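Local structure of hypothetical protein ybgI (Escherichia coli, Escherichia coli O157:H7, 1NMO) at residues A[8-11]-A[12-16]; A[110-113]-A[114-118]; A[144-147]-A[148-152]. The protein is of uncertain function but binds two metal ions, forms a toroidal hexamer and may take part in degrading radiation-damaged nucleotides. One frame throughout, in Å; residues are numbered along the deposited sequence.

Contact 1: A[8-11]-A[12-16]; sequences QLIN and EKLNS
The amide of Gln8 and the carboxylate of Glu12, one helical turn apart, meet with their planes 67° apart rather than face to face. Gln8 NE2 donates to Glu12 OE2 over 3.1 Å, reaching the oxygen on its syn side but 30° out of the carboxylate plane; the oxygen in turn is tilted from the amide plane, and the bond is bent. This i to i+4 pair decorates the outer side of helix 3-13, whose C-terminal end is finished by a Schellman motif. Gln8 reaches its partner with an extended chain, CG anti to the backbone N (chi1 172°); Glu12 has CG beside its own N and is likewise extended beyond it. Glu12 OE2 is also 3.4 Å from Gln8 CG, where the two chains cross.

The inner side is apolar. Ile10 CG2 and Leu14 CD1 approach to 3.8 Å, the two side chains lying side by side and pointing the same way. Ile10 continues onto Leu226 and Leu230 of helix 221-233, while Leu14 turns to Pro99 and Leu100 of helix 98-102.

Away from that face, the charged end of Lys13 forms a salt bridge with Glu105. At the helix end, Asn15 takes positive phi and turns the chain out of the helix. The last turn is closed by the backbone: Ser16 N donates to Asn11 O at 3.0 Å, a nearly straight bond in the carbonyl plane, and Asn15 N makes a weak bond to Glu12 O. The Asn11 amide accepts a hydrogen bond from Trp96 NE1 at its oxygen, and that same Asn11 OD1 has Ser16 CB beside it at 3.5 Å.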
# COMPACT_ATOMS: atom_id res chain seq x y z
N GLN A 8 -47.17 14.10 14.51
CA GLN A 8 -47.54 15.20 15.45
C GLN A 8 -46.65 15.18 16.74
O GLN A 8 -46.26 16.23 17.31
CB GLN A 8 -49.02 15.09 15.89
CG GLN A 8 -49.37 16.10 17.03
CD GLN A 8 -50.70 15.80 17.76
OE1 GLN A 8 -51.11 14.63 17.97
NE2 GLN A 8 -51.36 16.87 18.19
N LEU A 9 -46.31 13.99 17.20
CA LEU A 9 -45.50 13.92 18.42
C LEU A 9 -44.09 14.58 18.27
O LEU A 9 -43.63 15.35 19.13
CB LEU A 9 -45.36 12.45 18.82
CG LEU A 9 -44.46 12.34 20.04
CD1 LEU A 9 -45.15 12.98 21.31
CD2 LEU A 9 -44.19 10.92 20.30
N ILE A 10 -43.40 14.24 17.19
CA ILE A 10 -42.04 14.76 16.96
C ILE A 10 -42.18 16.20 16.60
O ILE A 10 -41.45 17.04 17.09
CB ILE A 10 -41.28 14.05 15.78
CG1 ILE A 10 -41.36 12.55 15.92
CG2 ILE A 10 -39.82 14.43 15.80
CD1 ILE A 10 -41.27 12.25 17.27
N ASN A 11 -43.16 16.48 15.75
CA ASN A 11 -43.40 17.83 15.34
C ASN A 11 -43.52 18.75 16.54
O ASN A 11 -42.82 19.79 16.60
CB ASN A 11 -44.64 17.84 14.55
CG ASN A 11 -44.38 17.85 13.07
OD1 ASN A 11 -43.22 17.84 12.60
ND2 ASN A 11 -45.46 17.89 12.31
N GLU A 12 -44.38 18.41 17.50
CA GLU A 12 -44.48 19.30 18.67
C GLU A 12 -43.22 19.35 19.52
O GLU A 12 -42.86 20.42 20.02
CB GLU A 12 -45.71 18.97 19.55
CG GLU A 12 -47.00 19.64 18.93
CD GLU A 12 -48.30 18.91 19.32
OE1 GLU A 12 -48.26 18.12 20.32
OE2 GLU A 12 -49.35 19.13 18.64
N LYS A 13 -42.52 18.22 19.65
CA LYS A 13 -41.28 18.20 20.45
C LYS A 13 -40.19 19.05 19.81
O LYS A 13 -39.50 19.84 20.47
CB LYS A 13 -40.82 16.75 20.63
CG LYS A 13 -39.47 16.53 21.42
CD LYS A 13 -39.44 17.14 22.84
CE LYS A 13 -38.20 16.72 23.64
NZ LYS A 13 -38.17 17.20 25.16
N LEU A 14 -40.04 18.95 18.51
CA LEU A 14 -39.01 19.74 17.87
C LEU A 14 -39.47 21.12 17.55
O LEU A 14 -38.72 21.89 16.96
CB LEU A 14 -38.56 19.04 16.59
CG LEU A 14 -37.98 17.64 16.73
CD1 LEU A 14 -37.30 17.24 15.43
CD2 LEU A 14 -36.96 17.59 17.84
N ASN A 15 -40.71 21.46 17.93
CA ASN A 15 -41.27 22.79 17.58
C ASN A 15 -40.96 23.02 16.10
O ASN A 15 -40.47 24.07 15.69
CB ASN A 15 -40.66 23.88 18.47
CG ASN A 15 -41.03 23.64 19.96
OD1 ASN A 15 -42.23 23.68 20.34
ND2 ASN A 15 -40.01 23.36 20.80
N SER A 16 -41.28 22.00 15.30
CA SER A 16 -41.00 22.02 13.88
C SER A 16 -41.78 23.04 13.04
O SER A 16 -41.21 23.74 12.22
CB SER A 16 -41.21 20.62 13.33
OG SER A 16 -40.89 20.58 11.94

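Contact 2: A[110-113]-A[114-118]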
# COMPACT_ATOMS: atom_id res chain seq x y z
N ALA A 110 -26.54 20.67 19.60
CA ALA A 110 -26.32 20.51 21.03
C ALA A 110 -25.61 19.26 21.41
O ALA A 110 -24.88 19.27 22.40
CB ALA A 110 -27.63 20.61 21.80
N GLN A 111 -25.80 18.18 20.62
CA GLN A 111 -25.18 16.88 20.87
C GLN A 111 -23.72 16.92 20.49
O GLN A 111 -22.84 16.29 21.14
CB GLN A 111 -25.88 15.79 20.08
CG GLN A 111 -27.32 15.75 20.37
CD GLN A 111 -27.60 15.00 21.65
OE1 GLN A 111 -26.87 14.07 21.96
NE2 GLN A 111 -28.69 15.35 22.35
N LEU A 112 -23.42 17.67 19.45
CA LEU A 112 -22.02 17.76 19.13
C LEU A 112 -21.43 18.50 20.36
O LEU A 112 -20.42 18.09 20.92
CB LEU A 112 -21.81 18.60 17.87
CG LEU A 112 -20.66 18.30 16.89
CD1 LEU A 112 -20.03 19.59 16.54
CD2 LEU A 112 -19.72 17.34 17.36
N ALA A 113 -22.02 19.62 20.80
CA ALA A 113 -21.42 20.27 21.99
C ALA A 113 -21.13 19.28 23.10
O ALA A 113 -20.03 19.25 23.70
CB ALA A 113 -22.33 21.33 22.51
N ALA A 114 -22.10 18.42 23.38
CA ALA A 114 -21.97 17.45 24.49
C ALA A 114 -20.88 16.48 24.16
O ALA A 114 -19.99 16.19 24.99
CB ALA A 114 -23.30 16.68 24.69
N LEU A 115 -20.92 15.95 22.93
CA LEU A 115 -19.88 15.00 22.56
C LEU A 115 -18.45 15.57 22.67
O LEU A 115 -17.50 14.83 22.94
CB LEU A 115 -20.11 14.52 21.13
CG LEU A 115 -19.17 13.38 20.73
CD1 LEU A 115 -19.23 12.25 21.74
CD2 LEU A 115 -19.62 12.82 19.37
N LEU A 116 -18.27 16.87 22.39
CA LEU A 116 -16.93 17.42 22.40
C LEU A 116 -16.65 18.13 23.67
O LEU A 116 -15.59 18.74 23.83
CB LEU A 116 -16.70 18.35 21.24
CG LEU A 116 -17.02 17.75 19.87
CD1 LEU A 116 -16.98 18.87 18.89
CD2 LEU A 116 -16.05 16.68 19.48
N GLY A 117 -17.57 18.04 24.61
CA GLY A 117 -17.28 18.67 25.90
C GLY A 117 -17.27 20.16 25.85
O GLY A 117 -16.42 20.80 26.44
N ILE A 118 -18.23 20.74 25.17
CA ILE A 118 -18.30 22.20 25.10
C ILE A 118 -19.52 22.69 25.82
O ILE A 118 -20.64 22.23 25.61
CB ILE A 118 -18.41 22.70 23.64
CG1 ILE A 118 -17.27 22.08 22.78
CG2 ILE A 118 -18.39 24.29 23.60
CD1 ILE A 118 -17.27 22.62 21.28
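Leu116 carries CG beside its backbone N and anti to the carbonyl carbon (chi1 -53°), and this torsion, with chi2 near 180°, takes CD1 to Leu112, one turn earlier on helix 108-116. Leu112 meets it in a less usual conformation, with chi1 at -147°, and Leu112 CD2 is modelled 3.5 Å from Leu116 CD1. That is tighter than ordinary van der Waals contact, a closeness that is doubtful and may reflect the modelled conformer. The second methyl of Leu112, CD1, lies 3.9 Å from Leu116 CD1, so one methyl of Leu116 faces both branches of its neighbour as the two side chains run at an angle to one another.

The end of the helix is a Schellman motif. Gly117 has positive phi, a conformation that favours glycine, and it turns the chain from helix into strand 118-123. Ala113 O is the acceptor around which the turn closes: Ile118 N donates to it at 2.8 Å in an almost straight bond, while Leu116 N adds only a weak one. Gly117 N closes the inner loop on Ala114 O, at 3.1 Å. The reversal also brings Ala113 CB and Ile118 CB to 4.3 Å, the apolar contact expected across such a cap.

Both of these residues then pack on strand 165-170, where Trp170 meets Ala113 and Ile118, and Val168 adds to Ile118. Leu112 and Leu115 lean on Leu150 of helix 139-150, and Gly117 is hydrogen-bonded to Thr134 of strand 128-137, so the helix end is held between a second helix and the strands of the six-stranded sheet.

Contact 3: A[144-147]-A[148-152]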
# COMPACT_ATOMS: atom_id res chain seq x y z
N SER A 144 -7.03 16.34 17.33
CA SER A 144 -6.97 14.94 17.76
C SER A 144 -8.16 14.52 18.57
O SER A 144 -8.58 13.38 18.49
CB SER A 144 -5.74 14.67 18.61
OG SER A 144 -4.71 14.49 17.70
N TRP A 145 -8.67 15.44 19.37
CA TRP A 145 -9.83 15.17 20.22
C TRP A 145 -11.11 14.93 19.37
O TRP A 145 -11.92 13.97 19.57
CB TRP A 145 -10.01 16.41 21.07
CG TRP A 145 -11.27 16.44 21.83
CD1 TRP A 145 -12.27 17.36 21.75
CD2 TRP A 145 -11.59 15.58 22.91
NE1 TRP A 145 -13.22 17.13 22.75
CE2 TRP A 145 -12.82 16.04 23.46
CE3 TRP A 145 -10.95 14.46 23.47
CZ2 TRP A 145 -13.42 15.40 24.54
CZ3 TRP A 145 -11.56 13.83 24.56
CH2 TRP A 145 -12.79 14.32 25.08
N ILE A 146 -11.33 15.84 18.43
CA ILE A 146 -12.48 15.75 17.54
C ILE A 146 -12.43 14.38 16.83
O ILE A 146 -13.45 13.65 16.73
CB ILE A 146 -12.43 16.96 16.55
CG1 ILE A 146 -12.66 18.24 17.37
CG2 ILE A 146 -13.47 16.85 15.45
CD1 ILE A 146 -12.86 19.57 16.57
N GLU A 147 -11.23 13.99 16.39
CA GLU A 147 -11.08 12.72 15.67
C GLU A 147 -11.35 11.47 16.52
O GLU A 147 -11.90 10.46 16.01
CB GLU A 147 -9.69 12.63 15.03
CG GLU A 147 -9.22 11.20 14.68
CD GLU A 147 -7.84 11.21 13.92
OE1 GLU A 147 -7.16 12.27 13.86
OE2 GLU A 147 -7.40 10.17 13.40
N ALA A 148 -10.98 11.51 17.80
CA ALA A 148 -11.20 10.36 18.71
C ALA A 148 -12.70 10.34 19.06
O ALA A 148 -13.30 9.29 19.18
CB ALA A 148 -10.38 10.55 19.98
N ARG A 149 -13.31 11.51 19.23
CA ARG A 149 -14.74 11.62 19.57
C ARG A 149 -15.66 11.21 18.44
O ARG A 149 -16.65 10.49 18.67
CB ARG A 149 -15.07 13.07 19.99
CG ARG A 149 -14.35 13.53 21.27
CD ARG A 149 -14.29 12.39 22.31
NE ARG A 149 -15.39 12.39 23.24
CZ ARG A 149 -16.13 11.32 23.55
NH1 ARG A 149 -15.88 10.13 22.96
NH2 ARG A 149 -17.13 11.43 24.47
N LEU A 150 -15.35 11.67 17.21
CA LEU A 150 -16.17 11.37 16.03
C LEU A 150 -15.70 10.18 15.24
O LEU A 150 -16.42 9.75 14.40
CB LEU A 150 -16.25 12.60 15.08
CG LEU A 150 -16.67 13.94 15.72
CD1 LEU A 150 -17.15 14.86 14.63
CD2 LEU A 150 -17.78 13.80 16.76
N GLY A 151 -14.50 9.64 15.45
CA GLY A 151 -14.07 8.46 14.68
C GLY A 151 -13.68 8.80 13.25
O GLY A 151 -13.69 7.93 12.30
N ARG A 152 -13.25 10.05 13.08
CA ARG A 152 -12.90 10.55 11.74
C ARG A 152 -11.92 11.68 11.87
O ARG A 152 -12.12 12.55 12.68
CB ARG A 152 -14.17 11.09 11.01
CG ARG A 152 -13.90 11.81 9.61
CD ARG A 152 -15.19 12.31 8.97
NE ARG A 152 -15.05 12.75 7.58
CZ ARG A 152 -14.71 13.98 7.21
NH1 ARG A 152 -14.47 14.90 8.11
NH2 ARG A 152 -14.62 14.29 5.90
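Residues 144-150 form the last turns of helix 139-150, and Gly151 and Arg152 lead the chain out of it. The turns are linked by i to i+4 backbone bonds such as Arg149 N to Trp145 O at 2.8 Å and Leu150 N to Ile146 O. The regular pattern fades at Glu147 O, which receives weak bonds from both Gly151 N and Arg152 N. Gly151 has positive phi, readily adopted by glycine. Arg152 is extended, and Arg152 O folds back to within 3.2 Å of Glu147 CA in a CA-H...O contact.

Among the side chains, Trp145 and Arg149 form a CH-pi contact one turn apart. The arginine methylenes make it over one face of the indole: Arg149 CG sits 3.6 Å above the Trp145 ring plane, and Arg149 CD lies 3.7 Å from the centroid of the Trp145 six-membered ring, only 11° off its normal. The bend at chi2 (-39°) lays CD over the ring; the further bend at chi3 places NE near CH2 and CZ2. The guanidinium is turned obliquely, its plane 50° from that of the indole, and its NE makes a weak hydrogen bond to Leu115 O.

The inner side is lined by Ile146 and Leu150, with Ile146 CG2 to Leu150 CD1 at 4.3 Å, and both reach Ala213 in a loop. Arg149 packs on Leu116 of helix 108-116, and Leu150 on Thr218 of helix 215-218, while Leu150 O accepts from Arg220 NH2. Arg152 touches Ala217 and donates from NH2 to Pro246 O, so this helix end lies between helix 108-116 and helix 215-218.

How the contacts relate
All three contacts show the same principle, a helix closing through a residue of positive phi, but they differ in place. Contacts 2 and 3 touch, with centres about 12 Å apart: Trp145 NE1 probably donates to Leu116 O at 3.1 Å, and Arg149 NE is 3.2 Å from Leu115 O, at best a weak hydrogen bond, so side chains of one helix meet carbonyls at the end of the other. Contact 1 stands apart, its centre about 31 Å from that of contact 3 and on the opposite side of the chain's centre. None of the three reaches the dinuclear iron site: the side chains of Leu14 and Leu112 are each about 11 Å from an iron ion, and that of Arg152 about 13 Å.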